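Local coordinates for fructose-bisphosphate aldolase (Plasmodium falciparum, PDB 4TR9), which is a fructose-bisphosphate aldolase with a TIM-barrel fold, whose central pocket here holds the ligand 38D, at residues L236-V241 with V275-G280; K152-L157 with E195-A200; I36-E41 with T305-R310. All blocks are in the same frame, centred on the assembly; numbering follows the deposited sequence.

Contact 1. Residues L236-V241 with V275-G280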
loop_
_atom_site.group_PDB
_atom_site.type_symbol
_atom_site.label_atom_id
_atom_site.label_comp_id
_atom_site.label_asym_id
_atom_site.label_seq_id
_atom_site.Cartn_x
_atom_site.Cartn_y
_atom_site.Cartn_z
ATOM N N LEU A 236 22.902 -4.202 1.265
ATOM C CA LEU A 236 21.918 -5.251 1.034
ATOM C C LEU A 236 22.571 -6.624 1.086
ATOM O O LEU A 236 23.599 -6.856 0.449
ATOM C CB LEU A 236 21.223 -5.049 -0.314
ATOM C CG LEU A 236 20.147 -6.065 -0.704
ATOM C CD1 LEU A 236 18.987 -6.032 0.278
ATOM C CD2 LEU A 236 19.659 -5.812 -2.123
ATOM N N LYS A 237 21.973 -7.535 1.847
ATOM C CA LYS A 237 22.476 -8.901 1.929
ATOM C C LYS A 237 21.415 -9.898 1.474
ATOM O O LYS A 237 20.743 -10.518 2.298
ATOM C CB LYS A 237 22.935 -9.225 3.354
ATOM C CG LYS A 237 23.630 -10.573 3.496
ATOM C CD LYS A 237 24.162 -10.780 4.904
ATOM C CE LYS A 237 24.858 -12.125 5.041
ATOM N NZ LYS A 237 25.445 -12.313 6.396
ATOM N N PRO A 238 21.251 -10.046 0.152
ATOM C CA PRO A 238 20.266 -10.971 -0.403
ATOM C C PRO A 238 20.889 -12.309 -0.769
ATOM O O PRO A 238 22.105 -12.478 -0.662
ATOM C CB PRO A 238 19.792 -10.237 -1.651
ATOM C CG PRO A 238 21.047 -9.568 -2.141
ATOM C CD PRO A 238 21.887 -9.248 -0.911
ATOM N N ASN A 239 20.058 -13.249 -1.199
ATOM C CA ASN A 239 20.547 -14.518 -1.710
ATOM C C ASN A 239 20.777 -14.428 -3.211
ATOM O O ASN A 239 20.120 -13.646 -3.897
ATOM C CB ASN A 239 19.560 -15.641 -1.400
ATOM C CG ASN A 239 18.202 -15.411 -2.031
ATOM O OD1 ASN A 239 17.673 -14.299 -2.005
ATOM N ND2 ASN A 239 17.634 -16.460 -2.614
ATOM N N MET A 240 21.715 -15.219 -3.718
ATOM C CA MET A 240 21.928 -15.299 -5.155
ATOM C C MET A 240 20.716 -15.944 -5.817
ATOM O O MET A 240 20.143 -16.893 -5.284
ATOM C CB MET A 240 23.195 -16.092 -5.479
ATOM C CG MET A 240 24.480 -15.442 -4.995
ATOM S SD MET A 240 25.931 -16.426 -5.412
ATOM C CE MET A 240 27.241 -15.392 -4.765
ATOM N N VAL A 241 20.320 -15.419 -6.971
ATOM C CA VAL A 241 19.194 -15.984 -7.701
ATOM C C VAL A 241 19.587 -17.333 -8.291
ATOM O O VAL A 241 20.211 -17.405 -9.351
ATOM C CB VAL A 241 18.707 -15.048 -8.818
ATOM C CG1 VAL A 241 17.557 -15.688 -9.577
ATOM C CG2 VAL A 241 18.279 -13.710 -8.233
ATOM N N VAL A 275 26.306 -4.470 -2.623
ATOM C CA VAL A 275 25.476 -5.603 -2.238
ATOM C C VAL A 275 26.355 -6.765 -1.784
ATOM O O VAL A 275 27.223 -7.224 -2.526
ATOM C CB VAL A 275 24.574 -6.062 -3.400
ATOM C CG1 VAL A 275 23.980 -7.427 -3.113
ATOM C CG2 VAL A 275 23.481 -5.035 -3.663
ATOM N N VAL A 276 26.131 -7.232 -0.559
ATOM C CA VAL A 276 26.936 -8.308 0.007
ATOM C C VAL A 276 26.168 -9.630 0.038
ATOM O O VAL A 276 25.310 -9.843 0.893
ATOM C CB VAL A 276 27.419 -7.951 1.429
ATOM C CG1 VAL A 276 28.658 -7.077 1.362
ATOM C CG2 VAL A 276 26.317 -7.249 2.215
ATOM N N PHE A 277 26.483 -10.518 -0.898
ATOM C CA PHE A 277 25.778 -11.793 -1.009
ATOM C C PHE A 277 26.063 -12.729 0.161
ATOM O O PHE A 277 27.123 -12.664 0.783
ATOM C CB PHE A 277 26.143 -12.492 -2.320
ATOM C CG PHE A 277 25.621 -11.798 -3.542
ATOM C CD1 PHE A 277 24.283 -11.892 -3.886
ATOM C CD2 PHE A 277 26.466 -11.059 -4.350
ATOM C CE1 PHE A 277 23.797 -11.256 -5.011
ATOM C CE2 PHE A 277 25.986 -10.421 -5.478
ATOM C CZ PHE A 277 24.650 -10.520 -5.808
ATOM N N LEU A 278 25.101 -13.599 0.454
ATOM C CA LEU A 278 25.275 -14.621 1.475
ATOM C C LEU A 278 25.507 -15.977 0.816
ATOM O O LEU A 278 24.900 -16.289 -0.208
ATOM C CB LEU A 278 24.061 -14.666 2.409
ATOM C CG LEU A 278 22.670 -14.857 1.797
ATOM C CD1 LEU A 278 22.276 -16.328 1.756
ATOM C CD2 LEU A 278 21.634 -14.042 2.558
ATOM N N SER A 279 26.391 -16.775 1.404
ATOM C CA SER A 279 26.749 -18.071 0.838
ATOM C C SER A 279 25.582 -19.050 0.893
ATOM O O SER A 279 25.364 -19.819 -0.042
ATOM C CB SER A 279 27.961 -18.658 1.566
ATOM O OG SER A 279 27.704 -18.812 2.951
ATOM N N GLY A 280 24.830 -19.013 1.988
ATOM C CA GLY A 280 23.711 -19.918 2.170
ATOM C C GLY A 280 24.179 -21.350 2.337
ATOM O O GLY A 280 25.105 -21.621 3.099
HETATM O O HOH W 1 23.327 -16.597 -2.112
#
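Strands six and seven of the TIM barrel meet here, with the loop after strand 235-236 running on beside strand 274-277. One firm backbone bond joins them. V276 N gives its hydrogen to L236 O at 2.8 Å, and the donor lies nearly along the C=O axis (170°). Further on the chains drift apart, and L278 N to P238 O is a weak bond of 3.4 Å. Water takes over beyond that: it accepts from M240 N at 2.7 Å and donates to L278 O. Apolar groups fill the space between. P238 CD sits 3.5 Å from V275 CG1, and the same methyl lies over the centre of one face of the F277 ring. The M240 and F277 side chains cross at about a right angle, with M240 CG 3.7 Å from F277 CD1. The sulfur makes an oblique Met-aromatic contact, with M240 SD 5.4 Å from the F277 ring centroid. K237 is fully extended, with CG anti to the backbone N (chi1 -173°). Its chain crosses L278, and K237 CE touches L278 CB at 3.7 Å. The amine ends in the ligand pocket, weakly hydrogen-bonded to S307 and to 38D and in a long ion pair with E195. The shaft of K237 thus packs along L278 and V276, while its amine is weakly held; the nearby carboxylate may influence its ionisation.

Contact 2. Residues K152-L157 with E195-A200. With 38D (N'-[(E)-(2,4-dichlorophenyl)methylidene]-3,4-dihydroxybenzohydrazide), chain K.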
loop_
_atom_site.group_PDB
_atom_site.type_symbol
_atom_site.label_atom_id
_atom_site.label_comp_id
_atom_site.label_asym_id
_atom_site.label_seq_id
_atom_site.Cartn_x
_atom_site.Cartn_y
_atom_site.Cartn_z
ATOM N N LYS A 152 23.674 -5.876 11.612
ATOM C CA LYS A 152 23.053 -6.856 10.726
ATOM C C LYS A 152 21.737 -7.376 11.307
ATOM O O LYS A 152 21.560 -7.428 12.523
ATOM C CB LYS A 152 24.009 -8.018 10.464
ATOM C CG LYS A 152 23.756 -8.739 9.151
ATOM C CD LYS A 152 23.920 -10.234 9.315
ATOM C CE LYS A 152 22.946 -10.761 10.351
ATOM N NZ LYS A 152 23.059 -12.229 10.524
ATOM N N TRP A 153 20.825 -7.771 10.424
ATOM C CA TRP A 153 19.474 -8.171 10.808
ATOM C C TRP A 153 18.933 -9.143 9.768
ATOM O O TRP A 153 18.588 -8.744 8.656
ATOM C CB TRP A 153 18.584 -6.929 10.936
ATOM C CG TRP A 153 17.112 -7.145 11.204
ATOM C CD1 TRP A 153 16.199 -7.730 10.373
ATOM C CD2 TRP A 153 16.376 -6.702 12.353
ATOM N NE1 TRP A 153 14.951 -7.708 10.947
ATOM C CE2 TRP A 153 15.032 -7.081 12.162
ATOM C CE3 TRP A 153 16.727 -6.038 13.535
ATOM C CZ2 TRP A 153 14.037 -6.814 13.104
ATOM C CZ3 TRP A 153 15.738 -5.773 14.468
ATOM C CH2 TRP A 153 14.410 -6.160 14.248
ATOM N N ARG A 154 18.870 -10.420 10.128
ATOM C CA ARG A 154 18.513 -11.467 9.175
ATOM C C ARG A 154 17.031 -11.829 9.205
ATOM O O ARG A 154 16.486 -12.181 10.249
ATOM C CB ARG A 154 19.350 -12.720 9.434
ATOM C CG ARG A 154 18.965 -13.918 8.581
ATOM C CD ARG A 154 19.916 -15.080 8.816
ATOM N NE ARG A 154 19.543 -16.269 8.057
ATOM C CZ ARG A 154 18.839 -17.282 8.552
ATOM N NH1 ARG A 154 18.547 -18.325 7.788
ATOM N NH2 ARG A 154 18.425 -17.252 9.812
ATOM N N THR A 155 16.390 -11.745 8.044
ATOM C CA THR A 155 15.005 -12.174 7.893
ATOM C C THR A 155 14.942 -13.316 6.885
ATOM O O THR A 155 15.777 -13.402 5.984
ATOM C CB THR A 155 14.096 -11.020 7.435
ATOM O OG1 THR A 155 14.524 -9.798 8.047
ATOM C CG2 THR A 155 12.651 -11.296 7.821
ATOM N N VAL A 156 13.957 -14.194 7.038
ATOM C CA VAL A 156 13.882 -15.395 6.214
ATOM C C VAL A 156 12.545 -15.534 5.489
ATOM O O VAL A 156 11.482 -15.444 6.103
ATOM C CB VAL A 156 14.126 -16.660 7.064
ATOM C CG1 VAL A 156 13.816 -17.915 6.266
ATOM C CG2 VAL A 156 15.557 -16.685 7.575
ATOM N N LEU A 157 12.612 -15.748 4.179
ATOM C CA LEU A 157 11.426 -16.032 3.377
ATOM C C LEU A 157 11.548 -17.404 2.721
ATOM O O LEU A 157 12.649 -17.863 2.419
ATOM C CB LEU A 157 11.211 -14.957 2.309
ATOM C CG LEU A 157 10.996 -13.515 2.777
ATOM C CD1 LEU A 157 12.319 -12.768 2.884
ATOM C CD2 LEU A 157 10.037 -12.789 1.846
ATOM N N GLU A 195 19.101 -7.776 5.319
ATOM C CA GLU A 195 19.181 -9.153 4.847
ATOM C C GLU A 195 17.806 -9.808 4.734
ATOM O O GLU A 195 17.314 -10.401 5.694
ATOM C CB GLU A 195 20.077 -9.980 5.774
ATOM C CG GLU A 195 20.290 -11.418 5.318
ATOM C CD GLU A 195 21.136 -12.218 6.287
ATOM O OE1 GLU A 195 21.687 -11.617 7.234
ATOM O OE2 GLU A 195 21.251 -13.449 6.105
ATOM N N PRO A 196 17.174 -9.684 3.558
ATOM C CA PRO A 196 15.942 -10.413 3.252
ATOM C C PRO A 196 16.241 -11.749 2.577
ATOM O O PRO A 196 15.971 -11.913 1.388
ATOM C CB PRO A 196 15.212 -9.466 2.300
ATOM C CG PRO A 196 16.320 -8.782 1.565
ATOM C CD PRO A 196 17.493 -8.689 2.518
ATOM N N GLU A 197 16.800 -12.690 3.332
ATOM C CA GLU A 197 17.221 -13.963 2.761
ATOM C C GLU A 197 16.046 -14.826 2.320
ATOM O O GLU A 197 15.164 -15.153 3.114
ATOM C CB GLU A 197 18.076 -14.749 3.756
ATOM C CG GLU A 197 18.517 -16.108 3.226
ATOM C CD GLU A 197 19.284 -16.919 4.249
ATOM O OE1 GLU A 197 19.448 -16.439 5.391
ATOM O OE2 GLU A 197 19.722 -18.038 3.911
ATOM N N ILE A 198 16.047 -15.189 1.042
ATOM C CA ILE A 198 15.086 -16.144 0.515
ATOM C C ILE A 198 15.736 -17.519 0.419
ATOM O O ILE A 198 16.709 -17.702 -0.315
ATOM C CB ILE A 198 14.563 -15.722 -0.867
ATOM C CG1 ILE A 198 13.852 -14.370 -0.778
ATOM C CG2 ILE A 198 13.626 -16.776 -1.420
ATOM C CD1 ILE A 198 13.297 -13.889 -2.096
ATOM N N LEU A 199 15.201 -18.479 1.167
ATOM C CA LEU A 199 15.755 -19.829 1.198
ATOM C C LEU A 199 15.676 -20.509 -0.165
ATOM O O LEU A 199 14.690 -20.362 -0.887
ATOM C CB LEU A 199 15.028 -20.678 2.242
ATOM C CG LEU A 199 15.146 -20.211 3.693
ATOM C CD1 LEU A 199 14.447 -21.185 4.628
ATOM C CD2 LEU A 199 16.606 -20.041 4.080
ATOM N N ALA A 200 16.721 -21.254 -0.511
ATOM C CA ALA A 200 16.756 -21.983 -1.772
ATOM C C ALA A 200 16.156 -23.377 -1.610
ATOM O O ALA A 200 16.230 -24.205 -2.518
ATOM C CB ALA A 200 18.182 -22.075 -2.293
HETATM N N12 38D K . 20.719 -19.608 12.456
HETATM C C13 38D K . 20.652 -20.698 11.523
HETATM C C15 38D K . 19.454 -21.974 13.301
HETATM C C17 38D K . 17.858 -23.687 12.799
HETATM C C20 38D K . 18.947 -22.527 11.007
HETATM C C01 38D K . 22.784 -16.579 10.176
HETATM C C02 38D K . 23.473 -15.654 9.391
HETATM O O03 38D K . 23.196 -15.513 8.014
HETATM C C04 38D K . 24.451 -14.859 9.971
HETATM C C05 38D K . 24.738 -14.981 11.319
HETATM C C06 38D K . 24.055 -15.897 12.100
HETATM O O07 38D K . 25.165 -13.915 9.198
HETATM C C08 38D K . 23.078 -16.686 11.530
HETATM C C09 38D K . 22.353 -17.696 12.425
HETATM O O10 38D K . 22.572 -17.712 13.631
HETATM N N11 38D K . 21.440 -18.610 11.797
HETATM C C14 38D K . 19.649 -21.765 11.949
HETATM C C16 38D K . 18.555 -22.937 13.732
HETATM CL CL1 38D K . 16.734 -24.889 13.367
HETATM C C19 38D K . 18.046 -23.490 11.441
HETATM CL CL2 38D K . 19.169 -22.295 9.294
#
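The firm part of this contact is the parallel ladder between strands 150-157 and 191-198, the two strands of a beta-alpha-beta unit of the barrel. T155 N bonds E195 O at 2.9 Å, nearly along its C=O axis (175°). L157 N takes E197 O at 2.8 Å, and L199 N takes L157 O just as straight. The bond from E197 N to T155 O is bent and weak. L157 packs on P196 and I198, on the face turned to the helices. At the other face V156 CG1 meets L199 CG at 3.7 Å, and L199 is partly exposed. The side chains of the ligand pocket are held unevenly. R154 runs out extended from CG to NE, and its NE meets E197 OE1 at 2.7 Å. That oxygen lies near the guanidinium plane (17° out), although the carboxylate itself is turned 64° against it. V156 CG2 sits over one guanidinium face, offset toward its rim. E195 is looser. Its OE2 lies in plane at the guanidinium edge, but 3.8 Å from R154 NE. Its OE1 is 3.6 Å from K152 NZ, a long salt bridge, and has no hydrogen-bond partner in the model. 38D O03 adds a weak bond to E195 OE2, at 3.4 Å. E197 thus fixes R154 firmly, whereas burial and the surrounding cations would probably act in opposite directions on the ionisation of E195.

Contact 3. Residues I36-E41 with T305-R310. With 38D (N'-[(E)-(2,4-dichlorophenyl)methylidene]-3,4-dihydroxybenzohydrazide), chain K.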
loop_
_atom_site.group_PDB
_atom_site.type_symbol
_atom_site.label_atom_id
_atom_site.label_comp_id
_atom_site.label_asym_id
_atom_site.label_seq_id
_atom_site.Cartn_x
_atom_site.Cartn_y
_atom_site.Cartn_z
ATOM N N ILE A 36 32.992 -9.037 3.390
ATOM C CA ILE A 36 32.648 -9.098 4.806
ATOM C C ILE A 36 32.681 -10.530 5.334
ATOM O O ILE A 36 32.160 -11.449 4.701
ATOM C CB ILE A 36 31.253 -8.490 5.070
ATOM C CG1 ILE A 36 31.202 -7.040 4.584
ATOM C CG2 ILE A 36 30.899 -8.567 6.548
ATOM C CD1 ILE A 36 29.874 -6.358 4.834
ATOM N N LEU A 37 33.302 -10.715 6.494
ATOM C CA LEU A 37 33.339 -12.017 7.151
ATOM C C LEU A 37 32.198 -12.153 8.155
ATOM O O LEU A 37 32.124 -11.405 9.129
ATOM C CB LEU A 37 34.682 -12.230 7.853
ATOM C CG LEU A 37 34.776 -13.440 8.788
ATOM C CD1 LEU A 37 34.600 -14.745 8.022
ATOM C CD2 LEU A 37 36.094 -13.433 9.550
ATOM N N ALA A 38 31.312 -13.113 7.912
ATOM C CA ALA A 38 30.173 -13.339 8.794
ATOM C C ALA A 38 30.518 -14.333 9.899
ATOM O O ALA A 38 30.361 -15.542 9.729
ATOM C CB ALA A 38 28.974 -13.829 7.996
ATOM N N ALA A 39 30.985 -13.816 11.029
ATOM C CA ALA A 39 31.338 -14.658 12.166
ATOM C C ALA A 39 30.464 -14.337 13.374
ATOM O O ALA A 39 30.950 -14.273 14.504
ATOM C CB ALA A 39 32.809 -14.491 12.514
ATOM N N ASP A 40 29.174 -14.135 13.128
ATOM C CA ASP A 40 28.238 -13.779 14.187
ATOM C C ASP A 40 27.274 -14.917 14.506
ATOM O O ASP A 40 26.075 -14.696 14.673
ATOM C CB ASP A 40 27.454 -12.523 13.801
ATOM C CG ASP A 40 26.845 -12.620 12.418
ATOM O OD1 ASP A 40 27.447 -13.282 11.547
ATOM O OD2 ASP A 40 25.766 -12.032 12.199
ATOM N N GLU A 41 27.805 -16.132 14.593
ATOM C CA GLU A 41 26.996 -17.295 14.934
ATOM C C GLU A 41 26.595 -17.261 16.404
ATOM O O GLU A 41 27.409 -16.938 17.269
ATOM C CB GLU A 41 27.749 -18.594 14.630
ATOM C CG GLU A 41 28.118 -18.789 13.166
ATOM C CD GLU A 41 29.380 -18.044 12.771
ATOM O OE1 GLU A 41 30.087 -17.547 13.672
ATOM O OE2 GLU A 41 29.662 -17.957 11.558
ATOM N N THR A 305 29.880 -7.759 -3.851
ATOM C CA THR A 305 30.845 -8.579 -3.133
ATOM C C THR A 305 30.143 -9.616 -2.258
ATOM O O THR A 305 29.038 -10.057 -2.573
ATOM C CB THR A 305 31.783 -7.711 -2.270
ATOM O OG1 THR A 305 32.581 -8.551 -1.428
ATOM C CG2 THR A 305 30.984 -6.742 -1.412
ATOM N N PHE A 306 30.784 -9.999 -1.158
ATOM C CA PHE A 306 30.298 -11.108 -0.344
ATOM C C PHE A 306 30.206 -10.785 1.144
ATOM O O PHE A 306 30.955 -9.956 1.664
ATOM C CB PHE A 306 31.202 -12.329 -0.540
ATOM C CG PHE A 306 32.638 -12.093 -0.155
ATOM C CD1 PHE A 306 33.089 -12.399 1.120
ATOM C CD2 PHE A 306 33.537 -11.565 -1.067
ATOM C CE1 PHE A 306 34.408 -12.181 1.477
ATOM C CE2 PHE A 306 34.858 -11.343 -0.716
ATOM C CZ PHE A 306 35.294 -11.654 0.556
ATOM N N SER A 307 29.275 -11.451 1.819
ATOM C CA SER A 307 29.204 -11.441 3.275
ATOM C C SER A 307 29.149 -12.883 3.757
ATOM O O SER A 307 28.188 -13.302 4.403
ATOM C CB SER A 307 27.988 -10.658 3.769
ATOM O OG SER A 307 27.916 -10.668 5.186
ATOM N N TYR A 308 30.189 -13.641 3.424
ATOM C CA TYR A 308 30.208 -15.076 3.664
ATOM C C TYR A 308 30.562 -15.436 5.100
ATOM O O TYR A 308 31.254 -14.689 5.793
ATOM C CB TYR A 308 31.198 -15.760 2.717
ATOM C CG TYR A 308 30.811 -15.702 1.257
ATOM C CD1 TYR A 308 29.493 -15.483 0.874
ATOM C CD2 TYR A 308 31.763 -15.876 0.262
ATOM C CE1 TYR A 308 29.139 -15.433 -0.463
ATOM C CE2 TYR A 308 31.418 -15.829 -1.074
ATOM C CZ TYR A 308 30.106 -15.607 -1.431
ATOM O OH TYR A 308 29.765 -15.559 -2.762
ATOM N N GLY A 309 30.077 -16.593 5.532
ATOM C CA GLY A 309 30.449 -17.158 6.813
ATOM C C GLY A 309 30.758 -18.630 6.632
ATOM O O GLY A 309 31.803 -19.114 7.061
ATOM N N ARG A 310 29.846 -19.340 5.979
ATOM C CA ARG A 310 30.044 -20.751 5.677
ATOM C C ARG A 310 31.147 -20.940 4.642
ATOM O O ARG A 310 31.973 -21.844 4.757
ATOM C CB ARG A 310 28.745 -21.378 5.172
ATOM C CG ARG A 310 28.857 -22.851 4.818
ATOM C CD ARG A 310 27.562 -23.367 4.217
ATOM N NE ARG A 310 27.462 -24.821 4.292
ATOM C CZ ARG A 310 26.852 -25.474 5.277
ATOM N NH1 ARG A 310 26.807 -26.799 5.269
ATOM N NH2 ARG A 310 26.287 -24.801 6.270
HETATM N N12 38D K . 20.719 -19.608 12.456
HETATM C C13 38D K . 20.652 -20.698 11.523
HETATM C C15 38D K . 19.454 -21.974 13.301
HETATM C C17 38D K . 17.858 -23.687 12.799
HETATM C C20 38D K . 18.947 -22.527 11.007
HETATM C C01 38D K . 22.784 -16.579 10.176
HETATM C C02 38D K . 23.473 -15.654 9.391
HETATM O O03 38D K . 23.196 -15.513 8.014
HETATM C C04 38D K . 24.451 -14.859 9.971
HETATM C C05 38D K . 24.738 -14.981 11.319
HETATM C C06 38D K . 24.055 -15.897 12.100
HETATM O O07 38D K . 25.165 -13.915 9.198
HETATM C C08 38D K . 23.078 -16.686 11.530
HETATM C C09 38D K . 22.353 -17.696 12.425
HETATM O O10 38D K . 22.572 -17.712 13.631
HETATM N N11 38D K . 21.440 -18.610 11.797
HETATM C C14 38D K . 19.649 -21.765 11.949
HETATM C C16 38D K . 18.555 -22.937 13.732
HETATM CL CL1 38D K . 16.734 -24.889 13.367
HETATM C C19 38D K . 18.046 -23.490 11.441
HETATM CL CL2 38D K . 19.169 -22.295 9.294
#
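T305 OG1 is gripped by two hydrogen bonds. It accepts a very short one of 2.3 Å from F306 N, and it is also bonded to K34 O. Across the strands, A38 N donates to Y308 O at 2.6 Å, nearly straight (167°). The donor stands above the carbonyl plane, 31° out of it. The A38 methyl also presses on this oxygen, with CB 3.3 Å from Y308 O. Two residues earlier on each strand, I36 N donates to F306 O at 2.8 Å, this time in the carbonyl plane. I36 O receives a CA-H...O contact from S307. Strands 35-39 and 303-308 are the first and last of the TIM barrel, and their parallel pairing joins its two ends. G309 follows at the N-cap of helix 310-320. Having no side chain, it brings its CA to 3.3 Å from A38 O. F306 CB lies over the centre of one face of the Y308 ring. F306 CG takes the crowded position between the backbone N and the carbonyl carbon (chi1 60°), which sets its own ring beside I36 N and O. S307 OG lies alongside I36 CG2, on the side where K237 reaches it. D40 stands at the pocket, beyond the pairing. Its OD1 takes a weak bond from 38D O07 at 3.3 Å, with the ligand ring carbon C05 just as near. Its OD2 forms a salt bridge with K152.

All three contacts are buried in the same barrel, and each sends side chains into the 38D pocket. Only contact 2 has a partly exposed residue in touch, L199. Contacts 2 and 3 are parallel strand pairs, while contact 1 is a looser seam helped by water and apolar packing. Contacts 1 and 3 adjoin: strands 274-277 and 303-308 are neighbours, and F277 O lies 2.7 Å from S307 N. Contact 1 meets contact 2 at N239 and I198, and through K237 beside P196 and E195, with L278 beside E195. Contact 2 is rich in charge, contact 3 mostly backbone; K152 and D40 link these two across the pocket.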